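Local coordinates for protein 4-alpha-glucanotransferase (Corynebacterium glutamicum, PDB 5B68) that belongs to the amylomaltase family and combines an N-terminal beta-sandwich domain with an enzyme domain of the TIM-barrel class, at residues 67-72 against 88-93; 116-121 against 128-133; 578-583 against 660-665. All coordinates share one frame; numbering follows the deposited sequence.

Contact 1. Residues 67-72 against 88-93; sequences REFTRP and PVHVHD. With SO4 (sulfate ion), chain G.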
loop_
_atom_site.group_PDB
_atom_site.type_symbol
_atom_site.label_atom_id
_atom_site.label_comp_id
_atom_site.label_asym_id
_atom_site.label_seq_id
_atom_site.Cartn_x
_atom_site.Cartn_y
_atom_site.Cartn_z
ATOM N N ARG A 67 -10.959 31.641 9.503
ATOM C CA ARG A 67 -9.766 30.910 9.832
ATOM C C ARG A 67 -8.846 30.827 8.627
ATOM O O ARG A 67 -7.640 30.957 8.798
ATOM C CB ARG A 67 -10.128 29.549 10.422
ATOM C CG ARG A 67 -10.467 29.730 11.931
ATOM C CD ARG A 67 -11.346 28.637 12.518
ATOM N NE ARG A 67 -11.715 28.966 13.900
ATOM C CZ ARG A 67 -12.607 28.271 14.606
ATOM N NH1 ARG A 67 -13.221 27.214 14.074
ATOM N NH2 ARG A 67 -12.888 28.610 15.866
ATOM N N GLU A 68 -9.414 30.716 7.428
ATOM C CA GLU A 68 -8.583 30.730 6.208
ATOM C C GLU A 68 -7.919 32.077 6.054
ATOM O O GLU A 68 -6.755 32.134 5.655
ATOM C CB GLU A 68 -9.349 30.437 4.949
ATOM C CG GLU A 68 -9.689 28.957 4.744
ATOM C CD GLU A 68 -8.466 28.092 4.787
ATOM O OE1 GLU A 68 -7.671 28.206 3.833
ATOM O OE2 GLU A 68 -8.287 27.332 5.751
ATOM N N PHE A 69 -8.639 33.129 6.421
ATOM C CA PHE A 69 -8.110 34.503 6.274
ATOM C C PHE A 69 -7.037 34.842 7.254
ATOM O O PHE A 69 -6.276 35.795 7.023
ATOM C CB PHE A 69 -9.269 35.544 6.232
ATOM C CG PHE A 69 -8.899 36.778 5.494
ATOM C CD1 PHE A 69 -8.919 36.776 4.119
ATOM C CD2 PHE A 69 -8.400 37.906 6.184
ATOM C CE1 PHE A 69 -8.552 37.934 3.423
ATOM C CE2 PHE A 69 -8.025 39.041 5.508
ATOM C CZ PHE A 69 -8.066 39.043 4.121
ATOM N N THR A 70 -6.913 34.094 8.362
ATOM C CA THR A 70 -5.900 34.347 9.376
ATOM C C THR A 70 -4.788 33.307 9.368
ATOM O O THR A 70 -3.930 33.302 10.230
ATOM C CB THR A 70 -6.534 34.465 10.765
ATOM O OG1 THR A 70 -7.299 33.278 11.042
ATOM C CG2 THR A 70 -7.484 35.623 10.715
ATOM N N ARG A 71 -4.718 32.461 8.352
ATOM C CA ARG A 71 -3.577 31.555 8.156
ATOM C C ARG A 71 -2.377 32.345 7.661
ATOM O O ARG A 71 -2.419 32.871 6.550
ATOM C CB ARG A 71 -3.894 30.507 7.067
ATOM C CG ARG A 71 -4.770 29.324 7.492
ATOM C CD ARG A 71 -4.727 28.236 6.414
ATOM N NE ARG A 71 -5.625 27.120 6.741
ATOM C CZ ARG A 71 -5.329 26.150 7.607
ATOM N NH1 ARG A 71 -6.248 25.181 7.828
ATOM N NH2 ARG A 71 -4.182 26.147 8.240
ATOM N N PRO A 72 -1.336 32.420 8.446
ATOM C CA PRO A 72 -0.255 33.265 8.004
ATOM C C PRO A 72 0.408 32.734 6.740
ATOM O O PRO A 72 0.658 33.521 5.793
ATOM C CB PRO A 72 0.688 33.293 9.210
ATOM C CG PRO A 72 -0.197 33.030 10.395
ATOM C CD PRO A 72 -1.176 32.012 9.869
ATOM N N PRO A 88 -0.877 32.658 -1.015
ATOM C CA PRO A 88 -1.301 33.732 -0.124
ATOM C C PRO A 88 -0.567 33.723 1.190
ATOM O O PRO A 88 -0.207 32.684 1.709
ATOM C CB PRO A 88 -2.809 33.482 0.064
ATOM C CG PRO A 88 -2.871 31.986 -0.001
ATOM C CD PRO A 88 -1.839 31.543 -0.983
ATOM N N VAL A 89 -0.278 34.909 1.689
ATOM C CA VAL A 89 0.215 35.136 3.044
ATOM C C VAL A 89 -0.771 36.113 3.739
ATOM O O VAL A 89 -1.285 37.037 3.083
ATOM C CB VAL A 89 1.605 35.751 2.952
ATOM C CG1 VAL A 89 2.072 36.384 4.248
ATOM C CG2 VAL A 89 2.639 34.703 2.528
ATOM N N HIS A 90 -1.060 35.899 5.020
ATOM C CA HIS A 90 -1.887 36.778 5.815
ATOM C C HIS A 90 -1.060 37.319 6.962
ATOM O O HIS A 90 -0.418 36.556 7.704
ATOM C CB HIS A 90 -3.103 36.052 6.332
ATOM C CG HIS A 90 -3.957 35.506 5.239
ATOM N ND1 HIS A 90 -4.715 36.322 4.425
ATOM C CD2 HIS A 90 -4.059 34.271 4.726
ATOM C CE1 HIS A 90 -5.333 35.590 3.519
ATOM N NE2 HIS A 90 -4.929 34.348 3.658
ATOM N N VAL A 91 -1.053 38.652 7.103
ATOM C CA VAL A 91 -0.365 39.345 8.219
ATOM C C VAL A 91 -1.303 40.421 8.818
ATOM O O VAL A 91 -2.261 40.864 8.157
ATOM C CB VAL A 91 0.946 40.022 7.783
ATOM C CG1 VAL A 91 1.992 39.017 7.401
ATOM C CG2 VAL A 91 0.709 41.016 6.643
ATOM N N HIS A 92 -1.033 40.858 10.057
ATOM C CA HIS A 92 -1.764 42.027 10.598
ATOM C C HIS A 92 -1.553 43.215 9.618
ATOM O O HIS A 92 -0.456 43.459 9.175
ATOM C CB HIS A 92 -1.211 42.414 11.941
ATOM C CG HIS A 92 -1.451 41.413 13.016
ATOM N ND1 HIS A 92 -1.930 40.138 12.779
ATOM C CD2 HIS A 92 -1.214 41.476 14.345
ATOM C CE1 HIS A 92 -1.981 39.466 13.923
ATOM N NE2 HIS A 92 -1.553 40.257 14.883
ATOM N N ASP A 93 -2.618 43.875 9.241
ATOM C CA ASP A 93 -2.562 44.888 8.195
ATOM C C ASP A 93 -1.570 46.014 8.567
ATOM O O ASP A 93 -1.538 46.457 9.691
ATOM C CB ASP A 93 -3.951 45.416 7.916
ATOM C CG ASP A 93 -4.011 46.335 6.711
ATOM O OD1 ASP A 93 -3.474 46.031 5.619
ATOM O OD2 ASP A 93 -4.695 47.332 6.842
HETATM S S SO4 G . -15.580 26.201 17.101
HETATM O O1 SO4 G . -14.937 25.720 15.858
HETATM O O2 SO4 G . -15.020 27.546 17.446
HETATM O O3 SO4 G . -17.032 26.375 16.911
HETATM O O4 SO4 G . -15.201 25.137 18.102
HETATM O O HOH W 1 -1.837 31.917 3.840
#
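Phe69 CA, C and O lie over one face of the His90 imidazole. Phe69 C sits over the centre of the ring, 3.7 Å above its plane. Phe69 CA makes a CH-pi contact there, 4.1 Å from the His90 ring centroid and almost on the ring normal. Arg71 O lies in plane at the CD2 edge, but this approach is too close in the model and is doubtful. The Phe69 ring in turn has His90 ND1 over the centre of one face. The two rings are oblique, with planes 46° apart, and meet most closely at Phe69 CD1 and His90 CE1, 3.8 Å apart. His90 CG is anti to its own carbonyl carbon (chi1 -60°), which sets it beside the backbone N that bonds Pro72, with Phe69 O above it.

That N donates to Pro72 O at 3.0 Å. Val89 CA adds a CA-H...O contact to Pro72 O, and Pro72 CA returns one to His90 O. A water donates to both Arg71 O and Pro88 O. The turn after helix 54-69 is thus fixed to strand 86-92, whose Val89 and Val91 bond to strand 126-134.

On the helix side, Arg71 NE forms a salt bridge with Glu68 OE2 at 2.8 Å, nearly in the guanidinium plane. Arg71 NH1 has a second acid, Glu437. The edge of the Arg67 guanidinium faces a sulfate ion, probably from the crystallisation liquor: NH1 bonds to O1 and NH2 to O2, each at 2.9 Å. Arg59, Gln60 and Asn45 also hold this ion.

Between the two segments the only direct hydrogen bond is His90 N to Pro72 O. The rest is packing around the His90 ring, CA-H...O contacts and a bridging water. No salt bridge crosses between them.

Contact 2. Residues 116-121 against 128-133; sequences NWTAPR and WGEASF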
loop_
_atom_site.group_PDB
_atom_site.type_symbol
_atom_site.label_atom_id
_atom_site.label_comp_id
_atom_site.label_asym_id
_atom_site.label_seq_id
_atom_site.Cartn_x
_atom_site.Cartn_y
_atom_site.Cartn_z
ATOM N N ASN A 116 -1.944 41.331 -5.554
ATOM C CA ASN A 116 -3.035 40.769 -4.769
ATOM C C ASN A 116 -4.054 41.846 -4.487
ATOM O O ASN A 116 -3.824 42.824 -3.761
ATOM C CB ASN A 116 -2.512 40.108 -3.489
ATOM C CG ASN A 116 -3.613 39.499 -2.639
ATOM O OD1 ASN A 116 -4.608 40.149 -2.293
ATOM N ND2 ASN A 116 -3.459 38.200 -2.329
ATOM N N TRP A 117 -5.258 41.573 -4.953
ATOM C CA TRP A 117 -6.330 42.539 -4.904
ATOM C C TRP A 117 -7.218 42.391 -3.751
ATOM O O TRP A 117 -8.150 43.178 -3.608
ATOM C CB TRP A 117 -7.133 42.455 -6.198
ATOM C CG TRP A 117 -6.252 42.658 -7.422
ATOM C CD1 TRP A 117 -6.070 41.786 -8.456
ATOM C CD2 TRP A 117 -5.392 43.772 -7.681
ATOM N NE1 TRP A 117 -5.199 42.310 -9.355
ATOM C CE2 TRP A 117 -4.755 43.524 -8.896
ATOM C CE3 TRP A 117 -5.080 44.931 -6.985
ATOM C CZ2 TRP A 117 -3.858 44.415 -9.456
ATOM C CZ3 TRP A 117 -4.177 45.801 -7.528
ATOM C CH2 TRP A 117 -3.597 45.562 -8.763
ATOM N N THR A 118 -6.959 41.429 -2.878
ATOM C CA THR A 118 -7.888 41.177 -1.746
ATOM C C THR A 118 -7.919 42.284 -0.705
ATOM O O THR A 118 -6.876 42.741 -0.237
ATOM C CB THR A 118 -7.520 39.838 -1.074
ATOM O OG1 THR A 118 -7.484 38.822 -2.089
ATOM C CG2 THR A 118 -8.514 39.449 0.044
ATOM N N ALA A 119 -9.134 42.666 -0.289
ATOM C CA ALA A 119 -9.343 43.717 0.703
ATOM C C ALA A 119 -9.010 43.179 2.102
ATOM O O ALA A 119 -9.359 42.014 2.370
ATOM C CB ALA A 119 -10.820 44.157 0.685
ATOM N N PRO A 120 -8.459 44.014 3.002
ATOM C CA PRO A 120 -8.243 43.577 4.370
ATOM C C PRO A 120 -9.568 43.411 5.082
ATOM O O PRO A 120 -10.586 43.875 4.581
ATOM C CB PRO A 120 -7.366 44.679 5.006
ATOM C CG PRO A 120 -7.493 45.865 4.118
ATOM C CD PRO A 120 -8.132 45.455 2.834
ATOM N N ARG A 121 -9.551 42.631 6.168
ATOM C CA ARG A 121 -10.731 42.328 6.968
ATOM C C ARG A 121 -10.415 42.346 8.450
ATOM O O ARG A 121 -9.339 41.943 8.887
ATOM C CB ARG A 121 -11.328 40.942 6.620
ATOM C CG ARG A 121 -11.498 40.612 5.141
ATOM C CD ARG A 121 -12.156 39.224 4.999
ATOM N NE ARG A 121 -13.206 39.098 6.029
ATOM C CZ ARG A 121 -13.493 37.994 6.736
ATOM N NH1 ARG A 121 -14.409 38.073 7.690
ATOM N NH2 ARG A 121 -12.869 36.825 6.552
ATOM N N TRP A 128 -6.633 42.257 9.337
ATOM C CA TRP A 128 -5.717 41.393 8.615
ATOM C C TRP A 128 -5.689 41.760 7.149
ATOM O O TRP A 128 -6.681 42.144 6.595
ATOM C CB TRP A 128 -6.155 39.931 8.704
ATOM C CG TRP A 128 -5.903 39.261 10.027
ATOM C CD1 TRP A 128 -6.697 39.318 11.122
ATOM C CD2 TRP A 128 -4.801 38.419 10.377
ATOM N NE1 TRP A 128 -6.157 38.594 12.139
ATOM C CE2 TRP A 128 -4.992 38.024 11.709
ATOM C CE3 TRP A 128 -3.673 37.963 9.701
ATOM C CZ2 TRP A 128 -4.100 37.192 12.374
ATOM C CZ3 TRP A 128 -2.788 37.152 10.369
ATOM C CH2 TRP A 128 -3.013 36.764 11.687
ATOM N N GLY A 129 -4.525 41.640 6.537
ATOM C CA GLY A 129 -4.411 41.799 5.094
ATOM C C GLY A 129 -3.857 40.549 4.461
ATOM O O GLY A 129 -3.293 39.730 5.139
ATOM N N GLU A 130 -3.950 40.494 3.141
ATOM C CA GLU A 130 -3.460 39.404 2.351
ATOM C C GLU A 130 -2.439 39.908 1.334
ATOM O O GLU A 130 -2.694 40.909 0.677
ATOM C CB GLU A 130 -4.637 38.774 1.638
ATOM C CG GLU A 130 -4.286 37.490 0.887
ATOM C CD GLU A 130 -5.485 36.801 0.276
ATOM O OE1 GLU A 130 -5.663 36.876 -0.962
ATOM O OE2 GLU A 130 -6.285 36.214 0.992
ATOM N N ALA A 131 -1.353 39.169 1.131
ATOM C CA ALA A 131 -0.386 39.392 0.028
ATOM C C ALA A 131 -0.162 38.100 -0.732
ATOM O O ALA A 131 -0.537 37.040 -0.261
ATOM C CB ALA A 131 0.897 39.915 0.611
ATOM N N SER A 132 0.316 38.202 -1.960
ATOM C CA SER A 132 0.663 37.031 -2.783
ATOM C C SER A 132 2.114 36.994 -3.100
ATOM O O SER A 132 2.794 38.049 -3.386
ATOM C CB SER A 132 -0.166 36.936 -4.072
ATOM O OG SER A 132 -1.558 36.662 -3.862
ATOM N N PHE A 133 2.696 35.808 -3.012
ATOM C CA PHE A 133 4.105 35.620 -3.376
ATOM C C PHE A 133 4.222 34.427 -4.330
ATOM O O PHE A 133 3.358 33.544 -4.365
ATOM C CB PHE A 133 5.016 35.412 -2.177
ATOM C CG PHE A 133 5.072 36.596 -1.258
ATOM C CD1 PHE A 133 4.099 36.745 -0.288
ATOM C CD2 PHE A 133 6.036 37.568 -1.385
ATOM C CE1 PHE A 133 4.089 37.838 0.550
ATOM C CE2 PHE A 133 6.058 38.666 -0.532
ATOM C CZ PHE A 133 5.097 38.801 0.454
HETATM O O HOH W 2 -5.430 42.821 2.271
#
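Asn116 and Glu130 meet through ND2 and OE1, 2.9 Å apart in a nearly straight bond. OE1 uses its anti lone pair and lies in the amide plane, while the amide and carboxylate planes are 86° apart. Asn116 CG is anti to its backbone N (chi1 -180°), which carries the amide toward the strand, where ND2 can meet both Glu130 and Ser132. ND2 donates to Ser132 OG at 2.9 Å. Asn116 OD1 accepts from Thr118 N at 2.7 Å, an Asx turn. Both ends of the amide are thus engaged.

Glu130 OE1 takes a second proton donor. Thr118 OG1 donates to it at 2.9 Å from above the carboxylate plane. A water accepts from Glu130 N and donates to Thr118 O, where the loop stands too far from the strand for a direct bond.

Arg121 and Trp128 form an antiparallel hydrogen-bonded pair, with Arg121 N to Trp128 O at 2.9 Å and Trp128 N to Arg121 O at 2.8 Å. The Arg121 guanidinium turns away to Asp66. Ser132 N is buried here without a partner in the model.

Side-chain bonds do most of the work of holding the loop before strand 121-123 to strand 126-134. Two neutral donors on OE1 would probably stabilise the charged form of Glu130.

Contact 3. Residues 578-583 against 660-665; sequences ERLGVL and QNQPGT. With SO4 (sulfate ion), chain E.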
loop_
_atom_site.group_PDB
_atom_site.type_symbol
_atom_site.label_atom_id
_atom_site.label_comp_id
_atom_site.label_asym_id
_atom_site.label_seq_id
_atom_site.Cartn_x
_atom_site.Cartn_y
_atom_site.Cartn_z
ATOM N N GLU A 578 -19.015 -21.119 -3.702
ATOM C CA GLU A 578 -20.146 -21.994 -3.376
ATOM C C GLU A 578 -20.000 -22.753 -2.070
ATOM O O GLU A 578 -20.936 -22.803 -1.273
ATOM C CB GLU A 578 -20.411 -22.980 -4.537
ATOM C CG GLU A 578 -21.608 -23.913 -4.347
ATOM C CD GLU A 578 -22.904 -23.219 -3.874
ATOM O OE1 GLU A 578 -23.787 -23.934 -3.343
ATOM O OE2 GLU A 578 -23.065 -21.981 -4.041
ATOM N N ARG A 579 -18.825 -23.326 -1.818
ATOM C CA ARG A 579 -18.645 -24.096 -0.613
ATOM C C ARG A 579 -18.532 -23.217 0.616
ATOM O O ARG A 579 -18.806 -23.683 1.707
ATOM C CB ARG A 579 -17.505 -25.114 -0.708
ATOM C CG ARG A 579 -16.081 -24.596 -0.712
ATOM C CD ARG A 579 -15.189 -25.803 -0.924
ATOM N NE ARG A 579 -13.770 -25.523 -1.094
ATOM C CZ ARG A 579 -13.097 -25.546 -2.258
ATOM N NH1 ARG A 579 -13.675 -25.811 -3.444
ATOM N NH2 ARG A 579 -11.793 -25.291 -2.232
ATOM N N LEU A 580 -18.171 -21.949 0.452
ATOM C CA LEU A 580 -18.176 -21.060 1.591
ATOM C C LEU A 580 -19.548 -20.404 1.751
ATOM O O LEU A 580 -19.755 -19.701 2.733
ATOM C CB LEU A 580 -17.061 -20.025 1.484
ATOM C CG LEU A 580 -15.652 -20.595 1.312
ATOM C CD1 LEU A 580 -14.675 -19.435 1.073
ATOM C CD2 LEU A 580 -15.184 -21.517 2.445
ATOM N N GLY A 581 -20.484 -20.649 0.826
ATOM C CA GLY A 581 -21.838 -20.083 0.907
ATOM C C GLY A 581 -21.894 -18.597 0.572
ATOM O O GLY A 581 -22.782 -17.877 1.030
ATOM N N VAL A 582 -20.941 -18.171 -0.252
ATOM C CA VAL A 582 -20.690 -16.784 -0.632
ATOM C C VAL A 582 -21.007 -16.563 -2.113
ATOM O O VAL A 582 -20.903 -15.452 -2.639
ATOM C CB VAL A 582 -19.216 -16.477 -0.272
ATOM C CG1 VAL A 582 -18.590 -15.360 -1.098
ATOM C CG2 VAL A 582 -19.130 -16.223 1.234
ATOM N N LEU A 583 -21.380 -17.637 -2.792
ATOM C CA LEU A 583 -22.060 -17.558 -4.068
ATOM C C LEU A 583 -23.529 -17.592 -3.632
ATOM O O LEU A 583 -23.889 -18.390 -2.737
ATOM C CB LEU A 583 -21.712 -18.797 -4.914
ATOM C CG LEU A 583 -21.491 -18.746 -6.423
ATOM C CD1 LEU A 583 -21.940 -20.068 -7.030
ATOM C CD2 LEU A 583 -22.207 -17.581 -7.067
ATOM N N GLN A 660 -5.306 -17.763 -2.195
ATOM C CA GLN A 660 -4.661 -17.261 -0.984
ATOM C C GLN A 660 -5.695 -16.474 -0.150
ATOM O O GLN A 660 -5.643 -16.510 1.095
ATOM C CB GLN A 660 -3.517 -16.308 -1.350
ATOM C CG GLN A 660 -2.638 -15.879 -0.153
ATOM C CD GLN A 660 -1.996 -17.003 0.608
ATOM O OE1 GLN A 660 -2.420 -17.335 1.721
ATOM N NE2 GLN A 660 -0.917 -17.612 0.038
ATOM N N ASN A 661 -6.513 -15.721 -0.850
ATOM C CA ASN A 661 -7.565 -14.891 -0.233
ATOM C C ASN A 661 -8.843 -15.045 -1.030
ATOM O O ASN A 661 -8.798 -15.000 -2.280
ATOM C CB ASN A 661 -7.141 -13.414 -0.277
ATOM C CG ASN A 661 -8.155 -12.464 0.431
ATOM O OD1 ASN A 661 -8.626 -12.758 1.518
ATOM N ND2 ASN A 661 -8.448 -11.334 -0.187
ATOM N N GLN A 662 -9.982 -15.205 -0.338
ATOM C CA GLN A 662 -11.304 -15.103 -0.999
ATOM C C GLN A 662 -11.918 -13.788 -0.504
ATOM O O GLN A 662 -12.293 -13.728 0.667
ATOM C CB GLN A 662 -12.199 -16.313 -0.662
ATOM C CG GLN A 662 -13.584 -16.191 -1.255
ATOM C CD GLN A 662 -13.540 -16.021 -2.758
ATOM O OE1 GLN A 662 -13.920 -14.981 -3.307
ATOM N NE2 GLN A 662 -13.007 -17.029 -3.433
ATOM N N PRO A 663 -11.938 -12.715 -1.344
ATOM C CA PRO A 663 -12.444 -11.420 -0.832
ATOM C C PRO A 663 -13.856 -11.525 -0.263
ATOM O O PRO A 663 -14.639 -12.392 -0.714
ATOM C CB PRO A 663 -12.386 -10.487 -2.070
ATOM C CG PRO A 663 -11.190 -11.008 -2.811
ATOM C CD PRO A 663 -11.257 -12.515 -2.653
ATOM N N GLY A 664 -14.120 -10.747 0.789
ATOM C CA GLY A 664 -15.410 -10.808 1.463
ATOM C C GLY A 664 -15.760 -12.152 2.112
ATOM O O GLY A 664 -16.954 -12.492 2.255
ATOM N N THR A 665 -14.746 -12.941 2.460
ATOM C CA THR A 665 -14.898 -14.014 3.429
ATOM C C THR A 665 -14.057 -13.620 4.600
ATOM O O THR A 665 -13.152 -12.796 4.465
ATOM C CB THR A 665 -14.363 -15.371 2.955
ATOM O OG1 THR A 665 -12.994 -15.241 2.566
ATOM C CG2 THR A 665 -15.184 -15.906 1.785
HETATM S S SO4 E . -10.969 -8.740 1.745
HETATM O O1 SO4 E . -9.583 -9.285 1.706
HETATM O O2 SO4 E . -10.864 -7.422 2.399
HETATM O O3 SO4 E . -11.468 -8.576 0.360
HETATM O O4 SO4 E . -11.897 -9.661 2.412
#
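Thr665 and Leu580 are turned so that methyl meets methyl. Thr665 OG1 sits between its backbone N and carbonyl carbon (chi1 55°), which leaves CG2 anti to the carbonyl carbon. Leu580 CG is also anti to its carbonyl carbon, beside the backbone N (chi1 -56°), and chi2 near 174° carries CD1 on to Thr665. Leu580 CD1 touches Thr665 CG2 at 3.6 Å. Val582 CG2 reaches the same methyl at 4.0 Å. Gln662 CG is a looser neighbour, 4.1 Å from Leu580 CD1. No hydrogen bond crosses the contact.

Each side is shaped by its own backbone. Gly581, with positive phi, closes helix 572-579 in a Schellman motif. Gln662 to Thr665 form a type II beta turn, with Gly664 also at positive phi. Gln662 O accepts twice, from Thr665 N at 3.1 Å and from Thr665 OG1 at 2.5 Å. Asn672 ND2 also bonds to Thr665 OG1.

A sulfate ion, probably from the crystallisation liquor, is bound by Gly664 N in the turn and by Asn661 ND2 just before it.

Thr665 divides its work. Its hydroxyl locks the turn, and its methyl gives the segment that follows helix 572-579 a small apolar surface to pack on.

Overall arrangement
Contacts 1 and 2 share one sheet. Strands 86-92 and 126-134 are neighbours in it, bonded through Val89 with Ala131 and Val91 with Gly129, and the contact centres lie about 8 Å apart. Contact 1 is partly buried and joins the end of helix 54-69 to the sandwich. Contact 2 lies at the surface and ties down a loop. Contact 3 is also at the surface, on the other side of the chain's centre, with its centre about 55 and 59 Å from theirs. It belongs to the TIM-barrel enzyme part. Chemistry differs accordingly: a histidine ring under a backbone carbonyl plus one backbone bond in contact 1, a polar side-chain network in contact 2, and apolar branch contacts alone across contact 3.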